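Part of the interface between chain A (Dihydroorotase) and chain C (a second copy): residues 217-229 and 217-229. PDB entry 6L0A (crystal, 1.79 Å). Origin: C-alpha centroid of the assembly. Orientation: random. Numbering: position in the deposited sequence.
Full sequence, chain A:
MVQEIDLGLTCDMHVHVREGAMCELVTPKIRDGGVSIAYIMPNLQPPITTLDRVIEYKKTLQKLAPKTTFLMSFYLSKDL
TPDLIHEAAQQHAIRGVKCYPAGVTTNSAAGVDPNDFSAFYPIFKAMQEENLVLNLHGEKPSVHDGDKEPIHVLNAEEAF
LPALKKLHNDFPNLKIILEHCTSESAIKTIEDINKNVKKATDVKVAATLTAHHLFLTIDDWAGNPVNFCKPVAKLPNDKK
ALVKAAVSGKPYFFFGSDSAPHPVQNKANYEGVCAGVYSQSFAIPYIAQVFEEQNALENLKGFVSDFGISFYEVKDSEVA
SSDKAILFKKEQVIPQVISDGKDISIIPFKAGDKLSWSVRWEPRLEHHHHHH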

ATOM      1  N   THR A 217      -6.571  -6.178   6.251  1.00 10.30           N
ATOM      2  CA  THR A 217      -5.653  -6.741   5.271  1.00 10.16           C
ATOM      3  C   THR A 217      -5.204  -5.619   4.339  1.00 10.62           C
ATOM      4  O   THR A 217      -5.669  -4.475   4.437  1.00 11.61           O
ATOM      5  N   ILE A 218      -4.326  -5.974   3.395  1.00  9.77           N
ATOM      6  CA  ILE A 218      -3.789  -5.001   2.446  1.00 10.00           C
ATOM      7  C   ILE A 218      -4.897  -4.219   1.746  1.00 11.46           C
ATOM      8  O   ILE A 218      -4.730  -3.026   1.461  1.00 10.58           O
ATOM      9  N   ASP A 219      -6.047  -4.846   1.485  1.00 11.22           N
ATOM     10  CA  ASP A 219      -7.108  -4.119   0.786  1.00 13.08           C
ATOM     11  C   ASP A 219      -7.609  -2.931   1.592  1.00 16.58           C
ATOM     12  O   ASP A 219      -8.086  -1.941   1.020  1.00 14.67           O
ATOM     13  N   ASP A 220      -7.518  -3.009   2.915  1.00 11.79           N
ATOM     14  CA  ASP A 220      -8.023  -1.943   3.769  1.00 12.54           C
ATOM     15  C   ASP A 220      -7.149  -0.701   3.787  1.00 12.95           C
ATOM     16  O   ASP A 220      -7.666   0.380   4.100  1.00 15.56           O
ATOM     17  N   TRP A 221      -5.838  -0.808   3.514  1.00 11.17           N
ATOM     18  CA  TRP A 221      -5.002   0.384   3.500  1.00 11.16           C
ATOM     19  C   TRP A 221      -4.548   0.792   2.100  1.00 13.08           C
ATOM     20  O   TRP A 221      -4.002   1.888   1.950  1.00 14.37           O
ATOM     21  N   ALA A 222      -4.786  -0.036   1.076  1.00 13.97           N
ATOM     22  CA  ALA A 222      -4.516   0.357  -0.302  1.00 17.03           C
ATOM     23  C   ALA A 222      -5.508   1.451  -0.676  1.00 16.08           C
ATOM     24  O   ALA A 222      -6.689   1.187  -0.918  1.00 23.71           O
ATOM     25  N   GLY A 223      -5.036   2.678  -0.698  1.00 13.40           N
ATOM     26  CA  GLY A 223      -5.890   3.828  -0.921  1.00 15.99           C
ATOM     27  C   GLY A 223      -6.364   4.521   0.340  1.00 15.13           C
ATOM     28  O   GLY A 223      -6.974   5.599   0.244  1.00 14.33           O
ATOM     29  N   ASN A 224      -6.102   3.950   1.523  1.00 10.79           N
ATOM     30  CA  ASN A 224      -6.593   4.516   2.783  1.00 12.44           C
ATOM     31  C   ASN A 224      -5.448   4.677   3.768  1.00 12.46           C
ATOM     32  O   ASN A 224      -5.214   3.789   4.606  1.00 12.84           O
ATOM     33  N   PRO A 225      -4.731   5.801   3.718  1.00 11.52           N
ATOM     34  CA  PRO A 225      -3.643   6.029   4.681  1.00 14.49           C
ATOM     35  C   PRO A 225      -4.045   5.875   6.139  1.00 11.33           C
ATOM     36  O   PRO A 225      -3.187   5.521   6.957  1.00 12.06           O
ATOM     37  N   VAL A 226      -5.317   6.091   6.486  1.00  9.48           N
ATOM     38  CA  VAL A 226      -5.751   5.958   7.873  1.00 11.09           C
ATOM     39  C   VAL A 226      -5.553   4.538   8.404  1.00 12.09           C
ATOM     40  O   VAL A 226      -5.462   4.337   9.622  1.00 11.91           O
ATOM     41  N   ASN A 227      -5.486   3.545   7.519  1.00 10.65           N
ATOM     42  CA  ASN A 227      -5.254   2.164   7.919  1.00 10.58           C
ATOM     43  C   ASN A 227      -3.823   1.709   7.663  1.00  8.40           C
ATOM     44  O   ASN A 227      -3.533   0.511   7.785  1.00  9.40           O
ATOM     45  N   PHE A 228      -2.944   2.627   7.280  1.00  8.33           N
ATOM     46  CA  PHE A 228      -1.553   2.302   6.996  1.00 10.26           C
ATOM     47  C   PHE A 228      -0.752   2.382   8.287  1.00 10.29           C
ATOM     48  O   PHE A 228      -0.746   3.424   8.953  1.00 10.10           O
ATOM     49  N   CYS A 229      -0.054   1.295   8.615  1.00 11.09           N
ATOM     50  CA  CYS A 229       0.797   1.248   9.790  1.00  9.09           C
ATOM     51  C   CYS A 229       1.965   0.334   9.462  1.00  8.20           C
ATOM     52  O   CYS A 229       1.981  -0.309   8.417  1.00  7.69           O
TER
ATOM     53  N   THR C 217       7.593  -0.314  -6.858  1.00 14.30           N
ATOM     54  CA  THR C 217       7.217  -1.537  -6.180  1.00 12.07           C
ATOM     55  C   THR C 217       6.305  -1.134  -5.028  1.00 13.19           C
ATOM     56  O   THR C 217       6.126   0.051  -4.758  1.00 13.31           O
ATOM     57  N   ILE C 218       5.731  -2.121  -4.326  1.00 11.99           N
ATOM     58  CA  ILE C 218       4.816  -1.811  -3.222  1.00 13.17           C
ATOM     59  C   ILE C 218       5.468  -0.891  -2.189  1.00 13.05           C
ATOM     60  O   ILE C 218       4.794  -0.050  -1.583  1.00 13.66           O
ATOM     61  N   ASP C 219       6.781  -1.023  -1.974  1.00 15.84           N
ATOM     62  CA  ASP C 219       7.453  -0.163  -1.001  1.00 15.25           C
ATOM     63  C   ASP C 219       7.316   1.307  -1.349  1.00 15.91           C
ATOM     64  O   ASP C 219       7.354   2.161  -0.459  1.00 17.33           O
ATOM     65  N   ASP C 220       7.192   1.627  -2.629  1.00 14.72           N
ATOM     66  CA  ASP C 220       7.174   3.025  -3.036  1.00 15.82           C
ATOM     67  C   ASP C 220       5.820   3.692  -2.883  1.00 14.88           C
ATOM     68  O   ASP C 220       5.768   4.927  -2.845  1.00 17.33           O
ATOM     69  N   TRP C 221       4.717   2.937  -2.800  1.00 12.67           N
ATOM     70  CA  TRP C 221       3.425   3.584  -2.603  1.00 15.03           C
ATOM     71  C   TRP C 221       2.806   3.330  -1.239  1.00 12.64           C
ATOM     72  O   TRP C 221       1.828   4.005  -0.900  1.00 16.39           O
ATOM     73  N   ALA C 222       3.369   2.435  -0.425  1.00 13.87           N
ATOM     74  CA  ALA C 222       2.716   2.088   0.841  1.00 18.41           C
ATOM     75  C   ALA C 222       2.400   3.332   1.683  1.00 17.23           C
ATOM     76  O   ALA C 222       1.295   3.468   2.220  1.00 19.80           O
ATOM     77  N   GLY C 223       3.353   4.252   1.794  1.00 15.61           N
ATOM     78  CA  GLY C 223       3.129   5.497   2.510  1.00 15.66           C
ATOM     79  C   GLY C 223       3.218   6.732   1.633  1.00 20.59           C
ATOM     80  O   GLY C 223       3.408   7.842   2.143  1.00 16.98           O
ATOM     81  N   ASN C 224       3.077   6.554   0.314  1.00 17.30           N
ATOM     82  CA  ASN C 224       3.188   7.641  -0.665  1.00 17.99           C
ATOM     83  C   ASN C 224       1.989   7.592  -1.604  1.00 13.87           C
ATOM     84  O   ASN C 224       2.040   6.941  -2.660  1.00 15.78           O
ATOM     85  N   PRO C 225       0.885   8.247  -1.248  1.00 16.92           N
ATOM     86  CA  PRO C 225      -0.301   8.225  -2.128  1.00 16.41           C
ATOM     87  C   PRO C 225      -0.024   8.665  -3.561  1.00 16.79           C
ATOM     88  O   PRO C 225      -0.718   8.212  -4.479  1.00 15.68           O
ATOM     89  N   VAL C 226       0.983   9.514  -3.784  1.00 16.91           N
ATOM     90  CA  VAL C 226       1.279   9.966  -5.140  1.00 15.69           C
ATOM     91  C   VAL C 226       1.699   8.803  -6.036  1.00 16.93           C
ATOM     92  O   VAL C 226       1.501   8.856  -7.255  1.00 20.93           O
ATOM     93  N   ASN C 227       2.217   7.721  -5.459  1.00 14.00           N
ATOM     94  CA  ASN C 227       2.599   6.549  -6.234  1.00 14.53           C
ATOM     95  C   ASN C 227       1.526   5.460  -6.247  1.00 15.26           C
ATOM     96  O   ASN C 227       1.776   4.391  -6.795  1.00 13.30           O
ATOM     97  N   PHE C 228       0.362   5.693  -5.645  1.00 14.39           N
ATOM     98  CA  PHE C 228      -0.702   4.692  -5.622  1.00 11.73           C
ATOM     99  C   PHE C 228      -1.475   4.751  -6.935  1.00 14.57           C
ATOM    100  O   PHE C 228      -1.967   5.817  -7.305  1.00 13.90           O
ATOM    101  N   CYS C 229      -1.593   3.622  -7.635  1.00 12.73           N
ATOM    102  CA  CYS C 229      -2.448   3.553  -8.805  1.00 13.01           C
ATOM    103  C   CYS C 229      -3.028   2.144  -8.868  1.00 13.40           C
ATOM    104  O   CYS C 229      -2.696   1.289  -8.055  1.00 11.05           O
TER

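This is a small, apolar, nearly symmetric contact in which the same residues of two copies of dihydroorotase meet one another, with no hydrogen bond crossing between the stretches. About 431 Å² is buried, both sides summed, and the work is done by Ile218, Trp221, Ala222, Gly223, Pro225 and Phe228 of each chain.

At the middle lie the two tryptophans. Each CA-to-CB bond points sideways, but chi1 near +60° (p) and chi2 near -95° bring the six-membered ring nearer the partner, so that CZ3 of Trp221(A) lies 3.5 Å from CZ3 of Trp221(C). The ring planes are near parallel, at 30°, yet slid apart, with centroids 5.3 Å from each other; the rings barely overlap. Each indole NE1 is hydrogen-bonded elsewhere in the structure, which leaves the hydrocarbon part of the ring for the interface.

Ile218 points toward the other stretch in both chains. With chi1 and chi2 both t, the side chain is extended, and its tip reaches its twin: CD1 of Ile218(A) is 3.8 Å from CD1 of Ile218(C). Pro225 also meets its own copy, CG of Pro225(A) lying 4.1 Å from CG of Pro225(C), a contact between compact rings with no polar side-chain group to satisfy.

Flanking the line from the tryptophan pair to the proline pair, Phe228 of each chain, chi1 t, reaches over the 222-223 backbone of the other. The CA of Gly223(A) sits over the face of the Phe228(C) ring, 4.0 Å from its centroid, and the CA of Gly223(C) lies 4.1 Å from the centroid of the Phe228(A) ring; both are CH-pi contacts. An ideal CB on Gly223(A) would come within 3.4 Å of CZ of Phe228(C), and one on Gly223(C) within 3.1 Å of CE2 of Phe228(A), so glycine gives the rings room. In chain A the backbone angles alone also call for glycine. The small Ala222 lets the aromatic rings approach: CB of Ala222(C) is 3.8 Å from CZ3 of Trp221(A) and 3.9 Å from CE1 of Phe228(A).

None of the polar side chains bonds across the two stretches; several brace their own stretch, and others are bonded elsewhere in the structure. In chain A, ND2 of Asn224(A) and ND2 of Asn227(A) donate to O of Asp220(A), at 3.0 and 2.9 Å, while OD2 of Asp220(A) accepts from N of Thr217(A) at 2.8 Å. Chain C repeats all three bonds, bracing the loop that presents the apolar surface.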

ATOM      1  CB  THR A 217      -6.296  -7.862   4.443  1.00 14.97           C
ATOM      2  OG1 THR A 217      -7.350  -7.300   3.652  1.00 17.67           O
ATOM      3  CG2 THR A 217      -6.843  -8.977   5.350  1.00 16.20           C
ATOM      4  CB  ILE A 218      -2.858  -5.708   1.430  1.00  9.39           C
ATOM      5  CG1 ILE A 218      -2.198  -4.680   0.509  1.00 11.44           C
ATOM      6  CG2 ILE A 218      -3.614  -6.802   0.656  1.00 11.14           C
ATOM      7  CD1 ILE A 218      -0.958  -5.209  -0.188  1.00 17.53           C
ATOM      8  CB  ASP A 219      -8.269  -5.047   0.467  1.00 21.52           C
ATOM      9  CG  ASP A 219      -8.106  -5.727  -0.865  1.00 23.56           C
ATOM     10  OD1 ASP A 219      -6.965  -5.757  -1.361  1.00 18.57           O
ATOM     11  OD2 ASP A 219      -9.114  -6.225  -1.408  1.00 24.60           O
ATOM     12  CB  ASP A 220      -8.186  -2.458   5.198  1.00 12.56           C
ATOM     13  CG  ASP A 220      -9.235  -3.528   5.310  1.00 14.92           C
ATOM     14  OD1 ASP A 220     -10.398  -3.249   4.948  1.00 22.15           O
ATOM     15  OD2 ASP A 220      -8.915  -4.656   5.745  1.00 14.64           O
ATOM     16  CB  TRP A 221      -3.778   0.225   4.431  1.00 11.52           C
ATOM     17  CG  TRP A 221      -2.849  -0.941   4.150  1.00 11.05           C
ATOM     18  CD1 TRP A 221      -2.918  -2.202   4.693  1.00 12.08           C
ATOM     19  CD2 TRP A 221      -1.697  -0.938   3.294  1.00 12.49           C
ATOM     20  NE1 TRP A 221      -1.880  -2.978   4.214  1.00 11.22           N
ATOM     21  CE2 TRP A 221      -1.122  -2.229   3.354  1.00 11.74           C
ATOM     22  CE3 TRP A 221      -1.103   0.027   2.467  1.00 14.19           C
ATOM     23  CZ2 TRP A 221      -0.001  -2.578   2.601  1.00 14.87           C
ATOM     24  CZ3 TRP A 221       0.019  -0.315   1.752  1.00 16.13           C
ATOM     25  CH2 TRP A 221       0.559  -1.601   1.819  1.00 15.39           C
ATOM     26  CB  ALA A 222      -4.624  -0.834  -1.253  1.00 16.06           C
ATOM     27  CB  ASN A 224      -7.681   3.643   3.394  1.00 12.22           C
ATOM     28  CG  ASN A 224      -8.864   3.439   2.464  1.00 19.61           C
ATOM     29  OD1 ASN A 224      -9.350   4.381   1.833  1.00 15.72           O
ATOM     30  ND2 ASN A 224      -9.347   2.205   2.391  1.00 18.31           N
ATOM     31  CB  PRO A 225      -3.208   7.467   4.363  1.00 14.13           C
ATOM     32  CG  PRO A 225      -3.477   7.597   2.898  1.00 11.39           C
ATOM     33  CD  PRO A 225      -4.784   6.873   2.700  1.00 12.81           C
ATOM     34  CB  VAL A 226      -7.231   6.402   8.020  1.00 13.11           C
ATOM     35  CG1 VAL A 226      -8.182   5.367   7.445  1.00 13.26           C
ATOM     36  CG2 VAL A 226      -7.562   6.677   9.486  1.00 16.33           C
ATOM     37  CB  ASN A 227      -6.221   1.244   7.182  1.00 11.58           C
ATOM     38  CG  ASN A 227      -7.651   1.433   7.645  1.00 13.17           C
ATOM     39  OD1 ASN A 227      -7.885   1.710   8.816  1.00 12.18           O
ATOM     40  ND2 ASN A 227      -8.610   1.293   6.727  1.00 13.18           N
ATOM     41  CB  PHE A 228      -0.979   3.267   5.960  1.00  9.91           C
ATOM     42  CG  PHE A 228       0.526   3.225   5.839  1.00  9.45           C
ATOM     43  CD1 PHE A 228       1.165   2.070   5.422  1.00 10.47           C
ATOM     44  CD2 PHE A 228       1.295   4.345   6.137  1.00 10.99           C
ATOM     45  CE1 PHE A 228       2.555   2.033   5.296  1.00 11.49           C
ATOM     46  CE2 PHE A 228       2.678   4.314   6.020  1.00 10.92           C
ATOM     47  CZ  PHE A 228       3.310   3.150   5.600  1.00 12.19           C
ATOM     48  CB  CYS A 229       0.031   0.714  11.000  1.00  9.77           C
ATOM     49  SG  CYS A 229      -0.563  -0.981  10.728  1.00 13.05           S
TER
ATOM     50  CB  THR C 217       8.463  -2.275  -5.694  1.00 17.70           C
ATOM     51  OG1 THR C 217       8.161  -3.659  -5.520  1.00 33.97           O
ATOM     52  CG2 THR C 217       8.927  -1.687  -4.412  1.00 12.65           C
ATOM     53  CB  ILE C 218       4.304  -3.116  -2.578  1.00 13.22           C
ATOM     54  CG1 ILE C 218       3.292  -2.815  -1.470  1.00 16.74           C
ATOM     55  CG2 ILE C 218       5.474  -3.988  -2.075  1.00 12.84           C
ATOM     56  CD1 ILE C 218       2.552  -4.040  -0.978  1.00 17.81           C
ATOM     57  CB  ASP C 219       8.939  -0.510  -0.908  1.00 18.11           C
ATOM     58  CG  ASP C 219       9.194  -1.710  -0.056  1.00 24.42           C
ATOM     59  OD1 ASP C 219       8.319  -2.587   0.003  1.00 18.74           O
ATOM     60  OD2 ASP C 219      10.286  -1.791   0.534  1.00 34.80           O
ATOM     61  CB  ASP C 220       7.634   3.152  -4.490  1.00 15.86           C
ATOM     62  CG  ASP C 220       9.030   2.626  -4.696  1.00 22.84           C
ATOM     63  OD1 ASP C 220       9.937   3.060  -3.957  1.00 25.27           O
ATOM     64  OD2 ASP C 220       9.231   1.780  -5.589  1.00 20.26           O
ATOM     65  CB  TRP C 221       2.416   3.193  -3.709  1.00 14.09           C
ATOM     66  CG  TRP C 221       2.066   1.730  -3.815  1.00 13.50           C
ATOM     67  CD1 TRP C 221       2.612   0.821  -4.674  1.00 12.11           C
ATOM     68  CD2 TRP C 221       1.058   1.023  -3.072  1.00 13.77           C
ATOM     69  NE1 TRP C 221       2.034  -0.416  -4.492  1.00 11.81           N
ATOM     70  CE2 TRP C 221       1.069  -0.317  -3.525  1.00 12.96           C
ATOM     71  CE3 TRP C 221       0.141   1.396  -2.074  1.00 15.07           C
ATOM     72  CZ2 TRP C 221       0.218  -1.293  -3.000  1.00 14.08           C
ATOM     73  CZ3 TRP C 221      -0.707   0.428  -1.557  1.00 17.66           C
ATOM     74  CH2 TRP C 221      -0.662  -0.895  -2.017  1.00 13.04           C
ATOM     75  CB  ALA C 222       3.592   1.104   1.623  1.00 17.63           C
ATOM     76  CB  ASN C 224       4.491   7.547  -1.460  1.00 18.04           C
ATOM     77  CG  ASN C 224       5.735   7.701  -0.597  1.00 21.08           C
ATOM     78  OD1 ASN C 224       5.852   8.638   0.187  1.00 21.72           O
ATOM     79  ND2 ASN C 224       6.685   6.788  -0.766  1.00 22.02           N
ATOM     80  CB  PRO C 225      -1.262   9.183  -1.420  1.00 17.73           C
ATOM     81  CG  PRO C 225      -0.897   9.021   0.035  1.00 17.60           C
ATOM     82  CD  PRO C 225       0.592   8.867   0.057  1.00 16.29           C
ATOM     83  CB  VAL C 226       2.347  11.090  -5.097  1.00 22.31           C
ATOM     84  CG1 VAL C 226       3.675  10.573  -4.565  1.00 18.11           C
ATOM     85  CG2 VAL C 226       2.517  11.738  -6.468  1.00 24.49           C
ATOM     86  CB  ASN C 227       3.914   5.970  -5.702  1.00 13.36           C
ATOM     87  CG  ASN C 227       5.105   6.856  -6.019  1.00 17.05           C
ATOM     88  OD1 ASN C 227       5.115   7.554  -7.039  1.00 16.49           O
ATOM     89  ND2 ASN C 227       6.109   6.845  -5.140  1.00 15.50           N
ATOM     90  CB  PHE C 228      -1.634   4.949  -4.431  1.00 13.79           C
ATOM     91  CG  PHE C 228      -2.888   4.121  -4.428  1.00 13.88           C
ATOM     92  CD1 PHE C 228      -2.825   2.739  -4.279  1.00 12.53           C
ATOM     93  CD2 PHE C 228      -4.142   4.724  -4.551  1.00 13.87           C
ATOM     94  CE1 PHE C 228      -3.986   1.967  -4.268  1.00 12.75           C
ATOM     95  CE2 PHE C 228      -5.314   3.947  -4.538  1.00 13.77           C
ATOM     96  CZ  PHE C 228      -5.232   2.572  -4.404  1.00 12.10           C
ATOM     97  CB  CYS C 229      -1.634   3.846 -10.068  1.00 11.98           C
ATOM     98  SG  CYS C 229      -0.318   2.558 -10.196  1.00 16.80           S
TER